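Local coordinates for protein esterase (Sinorhizobium meliloti 1021, PDB 4TX1) that probably hydrolyses acetyl esters of carbohydrates and aryl esters, as a serine esterase of the SGNH (GDSL-like) hydrolase family, at residues A[15-20]-A[87-92]; A[19-24]-A[97-102]. All coordinates share one frame; numbering follows the deposited sequence.

Contact 1: residues A[15-20]-A[87-92]; sequences TVLCYG and HTHAPL
A water molecule joins the two segments at their polar end: it donates to Pro91 O at 2.7 Å and to His89 O at 2.9 Å. Both carbonyls belong to the turn that leaves helix 78-89 through the cis peptide before Pro91. The water is also a weak acceptor for Thr15 OG1, 3.4 Å away. No direct hydrogen bond links 15-20 to 87-92. The rest is apolar. Thr15 has CG2 anti to its backbone N, which lays the methyl against Leu92 CD2 at 3.6 Å, while its CB comes within 3.8 Å of Pro91 O. Leu92 reaches back to the strand with both methyls: CD2 touches Leu17 CB at 3.9 Å, and CD1 meets Leu17 CD2. Leu17 CD1 approaches His89 CD2 obliquely at 4.0 Å, the two side chains crossing at about a right angle. Thr88 CG2 sits over the centre of one face of the imidazole, whose NE2 is bonded to Glu58 of strand 53-59, so the ring's rotation is probably fixed. Ala57 of a second subunit also packs on His89. Methyl contacts thus pack the last helical residue and the loop after it against strand 14-20, and the water gives the two carbonyls a shared donor.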
loop_
_atom_site.group_PDB
_atom_site.type_symbol
_atom_site.label_atom_id
_atom_site.label_comp_id
_atom_site.label_asym_id
_atom_site.label_seq_id
_atom_site.Cartn_x
_atom_site.Cartn_y
_atom_site.Cartn_z
ATOM N N THR A 15 -5.040 -24.785 -20.572
ATOM C CA THR A 15 -5.306 -24.382 -19.200
ATOM C C THR A 15 -6.217 -23.184 -19.262
ATOM O O THR A 15 -6.043 -22.274 -20.109
ATOM C CB THR A 15 -4.035 -23.990 -18.464
ATOM O OG1 THR A 15 -3.130 -25.122 -18.464
ATOM C CG2 THR A 15 -4.392 -23.602 -16.928
ATOM N N VAL A 16 -7.234 -23.218 -18.410
ATOM C CA VAL A 16 -8.264 -22.181 -18.407
ATOM C C VAL A 16 -8.347 -21.612 -16.994
ATOM O O VAL A 16 -8.560 -22.371 -16.046
ATOM C CB VAL A 16 -9.676 -22.750 -18.701
ATOM C CG1 VAL A 16 -10.752 -21.688 -18.720
ATOM C CG2 VAL A 16 -9.701 -23.531 -20.058
ATOM N N LEU A 17 -8.199 -20.296 -16.865
ATOM C CA LEU A 17 -8.411 -19.615 -15.573
ATOM C C LEU A 17 -9.766 -18.970 -15.557
ATOM O O LEU A 17 -10.123 -18.184 -16.468
ATOM C CB LEU A 17 -7.321 -18.547 -15.308
ATOM C CG LEU A 17 -7.504 -17.616 -14.068
ATOM C CD1 LEU A 17 -7.279 -18.411 -12.792
ATOM C CD2 LEU A 17 -6.518 -16.449 -14.256
ATOM N N CYS A 18 -10.493 -19.234 -14.477
ATOM C CA CYS A 18 -11.818 -18.671 -14.248
ATOM C C CYS A 18 -11.751 -17.669 -13.093
ATOM O O CYS A 18 -11.551 -18.059 -11.936
ATOM C CB CYS A 18 -12.839 -19.692 -13.900
ATOM S SG CYS A 18 -12.989 -21.007 -15.184
ATOM N N TYR A 19 -11.802 -16.414 -13.447
ATOM C CA TYR A 19 -11.615 -15.299 -12.477
ATOM C C TYR A 19 -12.875 -14.619 -12.215
ATOM O O TYR A 19 -13.473 -13.930 -13.078
ATOM C CB TYR A 19 -10.571 -14.334 -13.035
ATOM C CG TYR A 19 -9.958 -13.339 -12.033
ATOM C CD1 TYR A 19 -9.122 -13.800 -11.010
ATOM C CD2 TYR A 19 -10.213 -11.986 -12.103
ATOM C CE1 TYR A 19 -8.480 -12.924 -10.142
ATOM C CE2 TYR A 19 -9.648 -11.089 -11.153
ATOM C CZ TYR A 19 -8.749 -11.575 -10.213
ATOM O OH TYR A 19 -8.113 -10.739 -9.321
ATOM N N GLY A 20 -13.375 -14.755 -10.971
ATOM C CA GLY A 20 -14.659 -14.188 -10.648
ATOM C C GLY A 20 -14.884 -13.939 -9.160
ATOM O O GLY A 20 -13.917 -13.796 -8.395
ATOM N N HIS A 87 0.212 -14.970 -12.673
ATOM C CA HIS A 87 1.557 -15.430 -12.523
ATOM C C HIS A 87 1.636 -16.813 -11.890
ATOM O O HIS A 87 2.481 -17.605 -12.261
ATOM C CB HIS A 87 2.410 -14.408 -11.714
ATOM C CG HIS A 87 3.845 -14.314 -12.157
ATOM N ND1 HIS A 87 4.253 -13.631 -13.309
ATOM C CD2 HIS A 87 4.961 -14.749 -11.542
ATOM C CE1 HIS A 87 5.577 -13.704 -13.386
ATOM N NE2 HIS A 87 6.035 -14.357 -12.338
ATOM N N THR A 88 0.767 -17.073 -10.925
ATOM C CA THR A 88 0.673 -18.348 -10.254
ATOM C C THR A 88 0.254 -19.453 -11.214
ATOM O O THR A 88 0.622 -20.634 -11.049
ATOM C CB THR A 88 -0.453 -18.224 -9.187
ATOM O OG1 THR A 88 -0.017 -17.263 -8.180
ATOM C CG2 THR A 88 -0.690 -19.574 -8.527
ATOM N N HIS A 89 -0.575 -19.133 -12.173
ATOM C CA HIS A 89 -1.213 -20.199 -12.981
ATOM C C HIS A 89 -0.695 -20.282 -14.415
ATOM O O HIS A 89 -1.144 -21.180 -15.174
ATOM C CB HIS A 89 -2.740 -20.056 -12.906
ATOM C CG HIS A 89 -3.296 -20.297 -11.545
ATOM N ND1 HIS A 89 -3.073 -21.459 -10.836
ATOM C CD2 HIS A 89 -3.991 -19.467 -10.704
ATOM C CE1 HIS A 89 -3.634 -21.349 -9.633
ATOM N NE2 HIS A 89 -4.190 -20.142 -9.529
ATOM N N ALA A 90 0.169 -19.329 -14.792
ATOM C CA ALA A 90 0.762 -19.282 -16.121
ATOM C C ALA A 90 1.505 -20.596 -16.398
ATOM O O ALA A 90 2.120 -21.168 -15.549
ATOM C CB ALA A 90 1.720 -18.097 -16.244
ATOM N N PRO A 91 1.538 -20.995 -17.664
ATOM C CA PRO A 91 0.995 -20.367 -18.842
ATOM C C PRO A 91 -0.461 -20.723 -19.051
ATOM O O PRO A 91 -0.873 -21.849 -18.744
ATOM C CB PRO A 91 1.845 -21.001 -19.982
ATOM C CG PRO A 91 2.183 -22.309 -19.471
ATOM C CD PRO A 91 2.458 -22.110 -17.999
ATOM N N LEU A 92 -1.235 -19.741 -19.520
ATOM C CA LEU A 92 -2.657 -19.895 -19.679
ATOM C C LEU A 92 -3.054 -19.809 -21.157
ATOM O O LEU A 92 -2.542 -18.946 -21.871
ATOM C CB LEU A 92 -3.404 -18.811 -18.870
ATOM C CG LEU A 92 -3.186 -18.892 -17.337
ATOM C CD1 LEU A 92 -3.609 -17.507 -16.731
ATOM C CD2 LEU A 92 -4.021 -20.025 -16.850
HETATM O O HOH W 1 -0.643 -23.612 -16.765
#

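Contact 2: residues A[19-24]-A[97-102]; sequences YGDSLT and FMLGSN
Tyr19 pairs with Phe97 where strands 14-20 and 94-98 run parallel, and the direct hydrogen bond between the segments runs from Met98 N to Tyr19 O (3.1 Å, 166° at the hydrogen). The same carbonyl receives a CA-H...O contact from Phe97.

Apolar packing covers both faces of the strand pair. Tyr19, its CG anti to the backbone N (chi1 -164°), sets CD2 at the edge of the Phe97 ring, in its plane, 3.7 Å from CE1. Leu99 CD1 comes obliquely to the tyrosine ring, and Leu99 CD2 lies 3.5 Å from Gly20 C. On the other face the Met98 side chain bends at chi3 (78°), bringing CE to Leu23 CB at 3.7 Å.

The remaining polar links are made by water. Asp21 OD2 takes two: one water, 2.6 Å away, also accepts from Gly100 N and Asn102 N, and a second accepts from Ser101 N. A third water donates to Met98 O while accepting from Asp21 N and Thr24 OG1, which is also hydrogen-bonded to Trp41 NE1, and a fourth accepts from Ser22 N and Asn102 ND2, which also donates to Arg63 O. Asp21 OD1 caps the helix that starts at Ser22, receiving Leu23 N at 3.0 Å on its anti side, tilted out of the carboxylate plane. An alanine in place of Asp21 would probably leave Leu23 N without its cap and the two waters bound by Gly100 N and Ser101 N without their acceptor.

The placement of Ser22 with His202 and Asp199 is consistent with the Ser-His-Asp triad of SGNH hydrolases. Capping and water bridges hold the turn of this probable nucleophile against the 99-102 loop, where Asn102 probably corresponds to the GxND-block asparagine that in relatives contributes its side-chain amide to the oxyanion hole.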
loop_
_atom_site.group_PDB
_atom_site.type_symbol
_atom_site.label_atom_id
_atom_site.label_comp_id
_atom_site.label_asym_id
_atom_site.label_seq_id
_atom_site.Cartn_x
_atom_site.Cartn_y
_atom_site.Cartn_z
ATOM N N TYR A 19 -11.802 -16.414 -13.447
ATOM C CA TYR A 19 -11.615 -15.299 -12.477
ATOM C C TYR A 19 -12.875 -14.619 -12.215
ATOM O O TYR A 19 -13.473 -13.930 -13.078
ATOM C CB TYR A 19 -10.571 -14.334 -13.035
ATOM C CG TYR A 19 -9.958 -13.339 -12.033
ATOM C CD1 TYR A 19 -9.122 -13.800 -11.010
ATOM C CD2 TYR A 19 -10.213 -11.986 -12.103
ATOM C CE1 TYR A 19 -8.480 -12.924 -10.142
ATOM C CE2 TYR A 19 -9.648 -11.089 -11.153
ATOM C CZ TYR A 19 -8.749 -11.575 -10.213
ATOM O OH TYR A 19 -8.113 -10.739 -9.321
ATOM N N GLY A 20 -13.375 -14.755 -10.971
ATOM C CA GLY A 20 -14.659 -14.188 -10.648
ATOM C C GLY A 20 -14.884 -13.939 -9.160
ATOM O O GLY A 20 -13.917 -13.796 -8.395
ATOM N N ASP A 21 -16.163 -13.859 -8.789
ATOM C CA ASP A 21 -16.624 -13.449 -7.471
ATOM C C ASP A 21 -17.380 -14.614 -6.819
ATOM O O ASP A 21 -17.052 -15.772 -7.083
ATOM C CB ASP A 21 -17.357 -12.134 -7.532
ATOM C CG ASP A 21 -18.616 -12.191 -8.423
ATOM O OD1 ASP A 21 -19.077 -13.321 -8.642
ATOM O OD2 ASP A 21 -19.016 -11.131 -8.943
ATOM N N SER A 22 -18.323 -14.308 -5.954
ATOM C CA SER A 22 -19.003 -15.357 -5.154
ATOM C C SER A 22 -19.851 -16.223 -6.117
ATOM O O SER A 22 -20.079 -17.400 -5.773
ATOM C CB SER A 22 -19.899 -14.781 -4.099
ATOM O OG SER A 22 -21.003 -14.108 -4.711
ATOM N N LEU A 23 -20.195 -15.721 -7.276
ATOM C CA LEU A 23 -20.878 -16.566 -8.249
ATOM C C LEU A 23 -19.986 -17.679 -8.774
ATOM O O LEU A 23 -20.488 -18.679 -9.150
ATOM C CB LEU A 23 -21.388 -15.758 -9.429
ATOM C CG LEU A 23 -22.675 -15.038 -9.214
ATOM C CD1 LEU A 23 -22.798 -14.327 -7.935
ATOM C CD2 LEU A 23 -23.031 -14.130 -10.348
ATOM N N THR A 24 -18.672 -17.460 -8.833
ATOM C CA THR A 24 -17.705 -18.418 -9.244
ATOM C C THR A 24 -17.211 -19.261 -8.089
ATOM O O THR A 24 -16.981 -20.452 -8.271
ATOM C CB THR A 24 -16.540 -17.684 -9.954
ATOM O OG1 THR A 24 -17.080 -16.997 -11.081
ATOM C CG2 THR A 24 -15.437 -18.573 -10.422
ATOM N N PHE A 97 -13.471 -14.239 -17.530
ATOM C CA PHE A 97 -13.885 -13.276 -16.505
ATOM C C PHE A 97 -15.389 -13.358 -16.302
ATOM O O PHE A 97 -16.172 -13.344 -17.263
ATOM C CB PHE A 97 -13.565 -11.859 -16.889
ATOM C CG PHE A 97 -12.073 -11.546 -16.941
ATOM C CD1 PHE A 97 -11.322 -11.603 -15.782
ATOM C CD2 PHE A 97 -11.434 -11.168 -18.097
ATOM C CE1 PHE A 97 -10.012 -11.290 -15.780
ATOM C CE2 PHE A 97 -10.109 -10.806 -18.134
ATOM C CZ PHE A 97 -9.356 -10.933 -16.967
ATOM N N MET A 98 -15.782 -13.454 -15.051
ATOM C CA MET A 98 -17.175 -13.172 -14.729
ATOM C C MET A 98 -17.282 -12.267 -13.501
ATOM O O MET A 98 -17.304 -12.734 -12.331
ATOM C CB MET A 98 -18.041 -14.463 -14.602
ATOM C CG MET A 98 -19.518 -14.090 -14.578
ATOM S SD MET A 98 -20.683 -15.479 -14.716
ATOM C CE MET A 98 -20.592 -16.094 -13.041
ATOM N N LEU A 99 -17.287 -10.964 -13.748
ATOM C CA LEU A 99 -17.287 -9.964 -12.697
ATOM C C LEU A 99 -18.192 -8.838 -13.087
ATOM O O LEU A 99 -18.481 -8.640 -14.272
ATOM C CB LEU A 99 -15.846 -9.451 -12.434
ATOM C CG LEU A 99 -14.857 -10.389 -11.804
ATOM C CD1 LEU A 99 -13.418 -9.768 -11.824
ATOM C CD2 LEU A 99 -15.291 -10.719 -10.389
ATOM N N GLY A 100 -18.657 -8.115 -12.076
ATOM C CA GLY A 100 -19.469 -6.912 -12.174
ATOM C C GLY A 100 -20.596 -6.815 -11.182
ATOM O O GLY A 100 -21.110 -5.711 -10.955
ATOM N N SER A 101 -21.060 -7.943 -10.631
ATOM C CA SER A 101 -22.140 -7.904 -9.649
ATOM C C SER A 101 -21.807 -7.032 -8.445
ATOM O O SER A 101 -22.619 -6.230 -8.018
ATOM C CB SER A 101 -22.498 -9.332 -9.213
ATOM O OG SER A 101 -23.038 -10.111 -10.305
ATOM N N ASN A 102 -20.534 -7.081 -7.974
ATOM C CA ASN A 102 -20.193 -6.280 -6.812
ATOM C C ASN A 102 -20.007 -4.815 -7.122
ATOM O O ASN A 102 -20.170 -3.966 -6.271
ATOM C CB ASN A 102 -18.984 -6.883 -6.091
ATOM C CG ASN A 102 -19.301 -8.219 -5.465
ATOM O OD1 ASN A 102 -20.174 -8.268 -4.603
ATOM N ND2 ASN A 102 -18.672 -9.284 -5.887
HETATM O O HOH W 2 -18.180 -8.652 -9.264
HETATM O O HOH W 3 -18.294 -14.619 -10.802
HETATM O O HOH W 4 -20.420 -10.842 -11.257
HETATM O O HOH W 5 -19.494 -11.673 -4.756
#

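From the N terminus the chain enters strand 14-20, which starts both contacts, the segments overlapping at Tyr19 and Gly20. Contact 1 closes the shorter loop: after strand 53-59 and helix 78-89, residues 87-92 return to the first half of strand 14-20. The chain then goes straight into strand 94-98, the neighbour of 14-20 in the parallel sheet, and contact 2 closes the longer loop at the strands' C-terminal ends. The loops start together and overlap rather than nest. With centres about 15 Å apart, one contact ties helix 78-89 to the sheet and the other joins two neighbouring strands at the probable active site; Cys18 O packs on Thr24 CG2 at 4.2 Å where the contacts meet.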